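PDB 2WNH: 3-phytase from Klebsiella pneumoniae, which probably hydrolyses inositol hexakisphosphate (phytate) as a histidine acid phosphatase, beginning at the 3-position. Local coordinates for residues G125-P129 with L130-D134; T139-P143 with A144-A148; N248-L251 with S252-L256. The protein carries 3 engineered substitutions. All coordinates share one frame; numbering follows the deposited sequence.

Interaction 1 (G125-P129 with L130-D134); sequences GDADP and LFQTD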
loop_
_atom_site.group_PDB
_atom_site.type_symbol
_atom_site.label_atom_id
_atom_site.label_comp_id
_atom_site.label_asym_id
_atom_site.label_seq_id
_atom_site.Cartn_x
_atom_site.Cartn_y
_atom_site.Cartn_z
ATOM N N GLY B 125 6.581 -28.292 -27.235
ATOM C CA GLY B 125 5.785 -28.540 -28.442
ATOM C C GLY B 125 4.367 -28.019 -28.299
ATOM O O GLY B 125 4.080 -27.208 -27.418
ATOM N N ASP B 126 3.465 -28.473 -29.163
ATOM C CA ASP B 126 2.070 -28.071 -29.025
ATOM C C ASP B 126 1.204 -29.168 -28.415
ATOM O O ASP B 126 -0.020 -29.101 -28.483
ATOM C CB ASP B 126 1.480 -27.568 -30.348
ATOM C CG ASP B 126 1.952 -28.363 -31.540
ATOM O OD1 ASP B 126 2.019 -29.611 -31.429
ATOM O OD2 ASP B 126 2.247 -27.728 -32.588
ATOM N N ALA B 127 1.843 -30.158 -27.791
ATOM C CA ALA B 127 1.113 -31.242 -27.145
ATOM C C ALA B 127 1.702 -31.640 -25.790
ATOM O O ALA B 127 2.878 -32.019 -25.688
ATOM C CB ALA B 127 1.023 -32.469 -28.080
ATOM N N ASP B 128 0.864 -31.569 -24.758
ATOM C CA ASP B 128 1.224 -31.949 -23.403
ATOM C C ASP B 128 0.450 -33.226 -23.113
ATOM O O ASP B 128 -0.749 -33.244 -23.295
ATOM C CB ASP B 128 0.813 -30.821 -22.438
ATOM C CG ASP B 128 1.148 -31.112 -20.973
ATOM O OD1 ASP B 128 0.992 -32.265 -20.501
ATOM O OD2 ASP B 128 1.542 -30.144 -20.281
ATOM N N PRO B 129 1.133 -34.301 -22.667
ATOM C CA PRO B 129 0.454 -35.597 -22.474
ATOM C C PRO B 129 -0.612 -35.644 -21.360
ATOM O O PRO B 129 -1.379 -36.595 -21.288
ATOM C CB PRO B 129 1.610 -36.548 -22.142
ATOM C CG PRO B 129 2.642 -35.676 -21.527
ATOM C CD PRO B 129 2.561 -34.379 -22.292
ATOM N N LEU B 130 -0.683 -34.617 -20.514
ATOM C CA LEU B 130 -1.774 -34.521 -19.553
ATOM C C LEU B 130 -3.044 -33.957 -20.182
ATOM O O LEU B 130 -4.134 -34.216 -19.693
ATOM C CB LEU B 130 -1.378 -33.584 -18.415
ATOM C CG LEU B 130 -0.304 -34.049 -17.434
ATOM C CD1 LEU B 130 0.076 -32.856 -16.556
ATOM C CD2 LEU B 130 -0.818 -35.236 -16.587
ATOM N N PHE B 131 -2.883 -33.176 -21.250
ATOM C CA PHE B 131 -3.971 -32.363 -21.792
ATOM C C PHE B 131 -4.398 -32.689 -23.237
ATOM O O PHE B 131 -5.580 -32.878 -23.499
ATOM C CB PHE B 131 -3.612 -30.875 -21.677
ATOM C CG PHE B 131 -3.174 -30.447 -20.291
ATOM C CD1 PHE B 131 -3.954 -30.704 -19.165
ATOM C CD2 PHE B 131 -1.978 -29.742 -20.132
ATOM C CE1 PHE B 131 -3.532 -30.288 -17.893
ATOM C CE2 PHE B 131 -1.573 -29.299 -18.876
ATOM C CZ PHE B 131 -2.332 -29.585 -17.760
ATOM N N GLN B 132 -3.432 -32.733 -24.155
ATOM C CA GLN B 132 -3.673 -33.079 -25.566
ATOM C C GLN B 132 -3.565 -34.592 -25.697
ATOM O O GLN B 132 -2.713 -35.114 -26.420
ATOM C CB GLN B 132 -2.647 -32.378 -26.468
ATOM C CG GLN B 132 -2.929 -30.887 -26.680
ATOM C CD GLN B 132 -2.649 -30.026 -25.443
ATOM O OE1 GLN B 132 -1.601 -30.165 -24.817
ATOM N NE2 GLN B 132 -3.595 -29.141 -25.089
ATOM N N THR B 133 -4.431 -35.286 -24.967
ATOM C CA THR B 133 -4.360 -36.745 -24.845
ATOM C C THR B 133 -4.728 -37.476 -26.148
ATOM O O THR B 133 -4.374 -38.642 -26.345
ATOM C CB THR B 133 -5.235 -37.247 -23.676
ATOM O OG1 THR B 133 -6.571 -36.740 -23.820
ATOM C CG2 THR B 133 -4.648 -36.792 -22.355
ATOM N N ASP B 134 -5.394 -36.772 -27.054
ATOM C CA ASP B 134 -5.691 -37.344 -28.363
ATOM C C ASP B 134 -4.451 -37.386 -29.258
ATOM O O ASP B 134 -4.494 -37.896 -30.382
ATOM C CB ASP B 134 -6.875 -36.619 -29.020
ATOM C CG ASP B 134 -6.650 -35.112 -29.174
ATOM O OD1 ASP B 134 -5.708 -34.550 -28.565
ATOM O OD2 ASP B 134 -7.436 -34.482 -29.916
#

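Interaction 2 (T139-P143 with A144-A148); sequences TQTDP and ARQLA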
loop_
_atom_site.group_PDB
_atom_site.type_symbol
_atom_site.label_atom_id
_atom_site.label_comp_id
_atom_site.label_asym_id
_atom_site.label_seq_id
_atom_site.Cartn_x
_atom_site.Cartn_y
_atom_site.Cartn_z
ATOM N N THR B 139 -3.415 -42.815 -24.882
ATOM C CA THR B 139 -4.567 -42.074 -24.399
ATOM C C THR B 139 -5.559 -41.705 -25.523
ATOM O O THR B 139 -6.521 -40.957 -25.299
ATOM C CB THR B 139 -4.092 -40.825 -23.575
ATOM O OG1 THR B 139 -3.189 -40.040 -24.368
ATOM C CG2 THR B 139 -3.365 -41.263 -22.309
ATOM N N GLN B 140 -5.334 -42.236 -26.726
ATOM C CA GLN B 140 -6.243 -41.990 -27.843
ATOM C C GLN B 140 -7.411 -42.951 -27.805
ATOM O O GLN B 140 -7.236 -44.126 -27.471
ATOM C CB GLN B 140 -5.511 -42.176 -29.170
ATOM C CG GLN B 140 -4.674 -40.990 -29.558
ATOM C CD GLN B 140 -3.650 -41.333 -30.607
ATOM O OE1 GLN B 140 -3.321 -42.506 -30.815
ATOM N NE2 GLN B 140 -3.130 -40.314 -31.275
ATOM N N THR B 141 -8.595 -42.463 -28.168
ATOM C CA THR B 141 -9.767 -43.340 -28.311
ATOM C C THR B 141 -9.673 -44.132 -29.617
ATOM O O THR B 141 -8.981 -43.721 -30.563
ATOM C CB THR B 141 -11.068 -42.536 -28.356
ATOM O OG1 THR B 141 -10.968 -41.537 -29.374
ATOM C CG2 THR B 141 -11.360 -41.861 -26.996
ATOM N N ASP B 142 -10.370 -45.265 -29.662
ATOM C CA ASP B 142 -10.588 -45.960 -30.929
ATOM C C ASP B 142 -11.939 -45.533 -31.480
ATOM O O ASP B 142 -12.939 -45.661 -30.776
ATOM C CB ASP B 142 -10.481 -47.476 -30.817
ATOM C CG ASP B 142 -10.435 -48.135 -32.189
ATOM O OD1 ASP B 142 -11.477 -48.118 -32.882
ATOM O OD2 ASP B 142 -9.354 -48.624 -32.590
ATOM N N PRO B 143 -11.968 -45.011 -32.721
ATOM C CA PRO B 143 -13.227 -44.530 -33.318
ATOM C C PRO B 143 -14.400 -45.537 -33.233
ATOM O O PRO B 143 -15.548 -45.140 -32.969
ATOM C CB PRO B 143 -12.831 -44.217 -34.769
ATOM C CG PRO B 143 -11.351 -43.899 -34.690
ATOM C CD PRO B 143 -10.819 -44.820 -33.627
ATOM N N ALA B 144 -14.116 -46.826 -33.421
ATOM C CA ALA B 144 -15.180 -47.848 -33.387
ATOM C C ALA B 144 -15.804 -47.984 -32.015
ATOM O O ALA B 144 -17.008 -48.137 -31.886
ATOM C CB ALA B 144 -14.629 -49.194 -33.826
ATOM N N ARG B 145 -14.972 -47.916 -30.971
ATOM C CA ARG B 145 -15.471 -47.990 -29.594
ATOM C C ARG B 145 -16.218 -46.705 -29.231
ATOM O O ARG B 145 -17.283 -46.748 -28.612
ATOM C CB ARG B 145 -14.295 -48.182 -28.618
ATOM C CG ARG B 145 -13.683 -49.584 -28.589
ATOM C CD ARG B 145 -14.616 -50.622 -27.893
ATOM N NE ARG B 145 -14.851 -50.342 -26.475
ATOM C CZ ARG B 145 -15.975 -49.847 -25.954
ATOM N NH1 ARG B 145 -17.029 -49.567 -26.716
ATOM N NH2 ARG B 145 -16.045 -49.633 -24.646
ATOM N N GLN B 146 -15.664 -45.562 -29.634
ATOM C CA GLN B 146 -16.324 -44.287 -29.336
ATOM C C GLN B 146 -17.685 -44.168 -30.007
ATOM O O GLN B 146 -18.637 -43.682 -29.399
ATOM C CB GLN B 146 -15.451 -43.095 -29.699
ATOM C CG GLN B 146 -15.966 -41.784 -29.096
ATOM C CD GLN B 146 -15.034 -40.642 -29.402
ATOM O OE1 GLN B 146 -14.829 -40.286 -30.571
ATOM N NE2 GLN B 146 -14.433 -40.066 -28.347
ATOM N N LEU B 147 -17.794 -44.650 -31.245
ATOM C CA LEU B 147 -19.086 -44.705 -31.932
ATOM C C LEU B 147 -20.137 -45.493 -31.142
ATOM O O LEU B 147 -21.258 -45.020 -30.938
ATOM C CB LEU B 147 -18.894 -45.298 -33.335
ATOM C CG LEU B 147 -20.121 -45.354 -34.257
ATOM C CD1 LEU B 147 -20.724 -43.964 -34.478
ATOM C CD2 LEU B 147 -19.653 -45.948 -35.580
ATOM N N ALA B 148 -19.770 -46.694 -30.704
ATOM C CA ALA B 148 -20.637 -47.522 -29.886
ATOM C C ALA B 148 -21.054 -46.847 -28.590
ATOM O O ALA B 148 -22.234 -46.833 -28.228
ATOM C CB ALA B 148 -19.931 -48.855 -29.574
HETATM O O HOH W 1 -12.208 -41.754 -31.602
#

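Interaction 3 (N248-L251 with S252-L256); sequences NYDL and SNDVL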
loop_
_atom_site.group_PDB
_atom_site.type_symbol
_atom_site.label_atom_id
_atom_site.label_comp_id
_atom_site.label_asym_id
_atom_site.label_seq_id
_atom_site.Cartn_x
_atom_site.Cartn_y
_atom_site.Cartn_z
ATOM N N ASN B 248 -25.005 -31.776 -24.855
ATOM C CA ASN B 248 -23.857 -32.108 -25.693
ATOM C C ASN B 248 -22.708 -32.704 -24.890
ATOM O O ASN B 248 -22.079 -33.660 -25.322
ATOM C CB ASN B 248 -23.368 -30.901 -26.499
ATOM C CG ASN B 248 -22.438 -31.297 -27.643
ATOM O OD1 ASN B 248 -21.310 -30.804 -27.758
ATOM N ND2 ASN B 248 -22.907 -32.192 -28.496
ATOM N N TYR B 249 -22.436 -32.129 -23.722
ATOM C CA TYR B 249 -21.444 -32.719 -22.818
ATOM C C TYR B 249 -21.784 -34.164 -22.421
ATOM O O TYR B 249 -20.918 -35.036 -22.475
ATOM C CB TYR B 249 -21.230 -31.846 -21.565
ATOM C CG TYR B 249 -20.124 -30.851 -21.776
ATOM C CD1 TYR B 249 -20.292 -29.776 -22.640
ATOM C CD2 TYR B 249 -18.894 -31.015 -21.157
ATOM C CE1 TYR B 249 -19.262 -28.865 -22.865
ATOM C CE2 TYR B 249 -17.853 -30.109 -21.375
ATOM C CZ TYR B 249 -18.042 -29.051 -22.229
ATOM O OH TYR B 249 -17.026 -28.159 -22.440
ATOM N N ASP B 250 -23.028 -34.411 -22.013
ATOM C CA ASP B 250 -23.449 -35.765 -21.645
ATOM C C ASP B 250 -23.054 -36.763 -22.727
ATOM O O ASP B 250 -22.685 -37.892 -22.417
ATOM C CB ASP B 250 -24.959 -35.842 -21.427
ATOM C CG ASP B 250 -25.416 -35.184 -20.145
ATOM O OD1 ASP B 250 -24.585 -34.928 -19.224
ATOM O OD2 ASP B 250 -26.645 -34.916 -20.054
ATOM N N LEU B 251 -23.096 -36.328 -23.988
ATOM C CA LEU B 251 -22.950 -37.231 -25.139
ATOM C C LEU B 251 -21.605 -37.115 -25.824
ATOM O O LEU B 251 -21.407 -37.673 -26.896
ATOM C CB LEU B 251 -24.092 -36.997 -26.155
ATOM C CG LEU B 251 -25.511 -37.197 -25.637
ATOM C CD1 LEU B 251 -26.551 -36.949 -26.754
ATOM C CD2 LEU B 251 -25.694 -38.579 -24.998
ATOM N N SER B 252 -20.668 -36.389 -25.201
ATOM C CA SER B 252 -19.311 -36.304 -25.723
ATOM C C SER B 252 -18.272 -36.540 -24.623
ATOM O O SER B 252 -17.907 -37.681 -24.332
ATOM C CB SER B 252 -19.064 -34.982 -26.476
ATOM O OG SER B 252 -19.312 -33.831 -25.658
ATOM N N ASN B 253 -17.804 -35.460 -23.997
ATOM C CA ASN B 253 -16.777 -35.574 -22.953
ATOM C C ASN B 253 -17.162 -36.394 -21.733
ATOM O O ASN B 253 -16.283 -36.935 -21.055
ATOM C CB ASN B 253 -16.360 -34.178 -22.497
ATOM C CG ASN B 253 -16.034 -33.281 -23.649
ATOM O OD1 ASN B 253 -15.302 -33.661 -24.544
ATOM N ND2 ASN B 253 -16.579 -32.081 -23.633
ATOM N N ASP B 254 -18.449 -36.464 -21.425
ATOM C CA ASP B 254 -18.906 -37.151 -20.226
ATOM C C ASP B 254 -19.335 -38.607 -20.492
ATOM O O ASP B 254 -19.922 -39.244 -19.632
ATOM C CB ASP B 254 -20.011 -36.348 -19.541
ATOM C CG ASP B 254 -19.499 -35.019 -18.988
ATOM O OD1 ASP B 254 -18.337 -34.963 -18.504
ATOM O OD2 ASP B 254 -20.243 -34.022 -19.034
ATOM N N VAL B 255 -19.064 -39.091 -21.701
ATOM C CA VAL B 255 -19.240 -40.512 -22.045
ATOM C C VAL B 255 -18.080 -41.269 -21.380
ATOM O O VAL B 255 -16.918 -40.972 -21.641
ATOM C CB VAL B 255 -19.221 -40.720 -23.585
ATOM C CG1 VAL B 255 -19.199 -42.215 -23.938
ATOM C CG2 VAL B 255 -20.447 -40.043 -24.229
ATOM N N LEU B 256 -18.410 -42.250 -20.542
ATOM C CA LEU B 256 -17.411 -42.954 -19.729
ATOM C C LEU B 256 -16.224 -43.469 -20.535
ATOM O O LEU B 256 -15.075 -43.231 -20.175
ATOM C CB LEU B 256 -18.053 -44.099 -18.947
ATOM C CG LEU B 256 -17.105 -44.757 -17.941
ATOM C CD1 LEU B 256 -16.562 -43.727 -16.929
ATOM C CD2 LEU B 256 -17.809 -45.878 -17.214
HETATM O O HOH W 2 -18.152 -31.527 -26.573
HETATM O O HOH W 3 -22.600 -33.159 -18.435
#

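Interaction 1 (G125-P129 with L130-D134)
Asp128 is gripped by Leu130, Phe131 and Gln132, all within one tight turn of the chain. Its carboxylate folds back on the backbone: with CG anti to the backbone N (chi1 -180°), OD1 accepts from Leu130 N at 2.9 Å, approached on the anti side and somewhat out of the carboxylate plane. This bond to the amide two residues on closes an Asx turn. A second grip comes from the main chain, where Asp128 O takes two donors. Phe131 N, 3.0 Å from Asp128 O, comes from above the carbonyl plane and closes a beta turn through Pro129 and Leu130, while Gln132 N, 2.9 Å from the same oxygen, approaches almost end-on.

Gln132 also binds Asp128 through its side chain. This chain bends at chi2 (72°), which curls the amide back against the backbone of residues 126-128, and OE1 accepts from Asp128 N at 2.8 Å, in the carbonyl plane and on a lone pair. Asp128 is therefore held at its N, O and OD1 at once, which should fix the orientation of both its peptide groups. Over the same turn the carboxylate leans obliquely on the Phe131 ring, CG to CD2 3.5 Å, the two planes 52° apart. Pro129, at the second position of the turn, has its O 3.4 Å from Thr133 CG2.

Beyond the turn, Arg94 of strand 91-95 forms a salt bridge with Asp128 OD1, and Ser96 bonds to Gln132 NE2. Leu130, Phe131 and Thr133 pack against Ala269, Leu266 and Val265 of helix 256-274, so the loop is wedged between that helix and the strand.

Interaction 2 (T139-P143 with A144-A148)
Thr141 and Gln146 face each other obliquely across the start of helix 143-154. The glutamine chain reaches back over the first turn because its CG is anti to the backbone N (chi1 -166°) and the chain stays extended beyond; its amide nitrogen NE2 ends 3.8 Å from Thr141 CG2, a van der Waals contact. The polar ends of the two side chains meet through a water instead, which lies 2.6 Å from Thr141 OG1 and donates to Gln146 OE1 at 3.2 Å. OE1 also bonds to Thr199, and NE2 to Thr258 of helix 256-274, so the amide is fixed in rotation by partners at both ends.

Asp142 is the N-cap of the helix. In the conformer described, one of two deposited, its OD1 uses the anti lone pair to accept from Ala144 N at 3.0 Å, and the same oxygen lies 3.5 Å from Ala144 CB. A carboxylate at this position satisfies an amide that has no helical carbonyl one turn earlier to accept from, and its negative charge probably suits the positive end of the helix dipole.

Helical bonding begins at once behind the cap: Gln146 N lies 3.0 Å from Asp142 O, nearly straight, and Leu147 N 2.9 Å from Pro143 O. Pro143, in the first turn, needs no amide partner. Leu147 CB brushes the same Pro143 O, and the Leu147 side chain also touches Val191 and Gln193 of strand 191-193. Arg145 bends away from the contact and lies against the Tyr257 ring in a cation-pi pair.

Interaction 3 (N248-L251 with S252-L256)
Tyr249 meets Asp254 at the root of its side chain and Asn253 along its ring. Its CB lies 3.5 Å from Asp254 OD2, and that oxygen stays near the ring edge, in plane, 3.9 Å from CD2. Further out Asn253 takes over: its ND2 sits above one ring face, offset toward the rim, and is nearest to Tyr249 CE2 at 3.3 Å. The amide is steeply turned to the ring, their planes 71° apart, so the nitrogen rather than the flat of the amide is presented to it. CZ still lies 3.6 Å from Asn253 ND2, and at the tip OH is farther from that nitrogen, at 4.1 Å.

The backbone carrying the ring ends helix 243-250. Tyr249 O accepts from Asp254 N at 3.0 Å and from Ser252 N, the two donors approaching from opposite faces of the carbonyl plane. Asn248 O is likewise shared, by Leu251 N and by Ser252 OG at 2.8 Å; the hydroxyl is placed there by a chi1 of 57°, between the backbone N and the carbonyl carbon. A type I beta turn, Ser252 to Val255, then leads into helix 256-274, with Val255 as its N-cap residue.

The carboxylates of Asp250 and Asp254 stand 4.4 Å apart, OD1 to OD2, with a water donating to both. Arg312 forms a salt bridge with Asp250 and Arg298 with Asp254, while Thr299 bonds to Asp254 OD1; a sodium ion lies near the side chain of Asp250. The two arginines probably offset the like charges and favour ionised carboxylates this close together.

From the N terminus the three contacts follow in series, none nested in or crossing another. Interaction 1 closes a turn in the loop after helix 99-112, tying it to strand 91-95 and helix 256-274. A few residues on, interaction 2 starts helix 143-154; the two touch, Thr133 O to Thr139 OG1 at 2.7 Å and Asp134 O to Gln140 NE2 at 2.9 Å, both probable hydrogen bonds. Interaction 3 comes about a hundred residues later and closes the turn that joins helix 243-250 to helix 256-274. It approaches interaction 2 to about 6 Å between nearest atoms without touching, and its Leu251 and Val255 rest on helix 143-154.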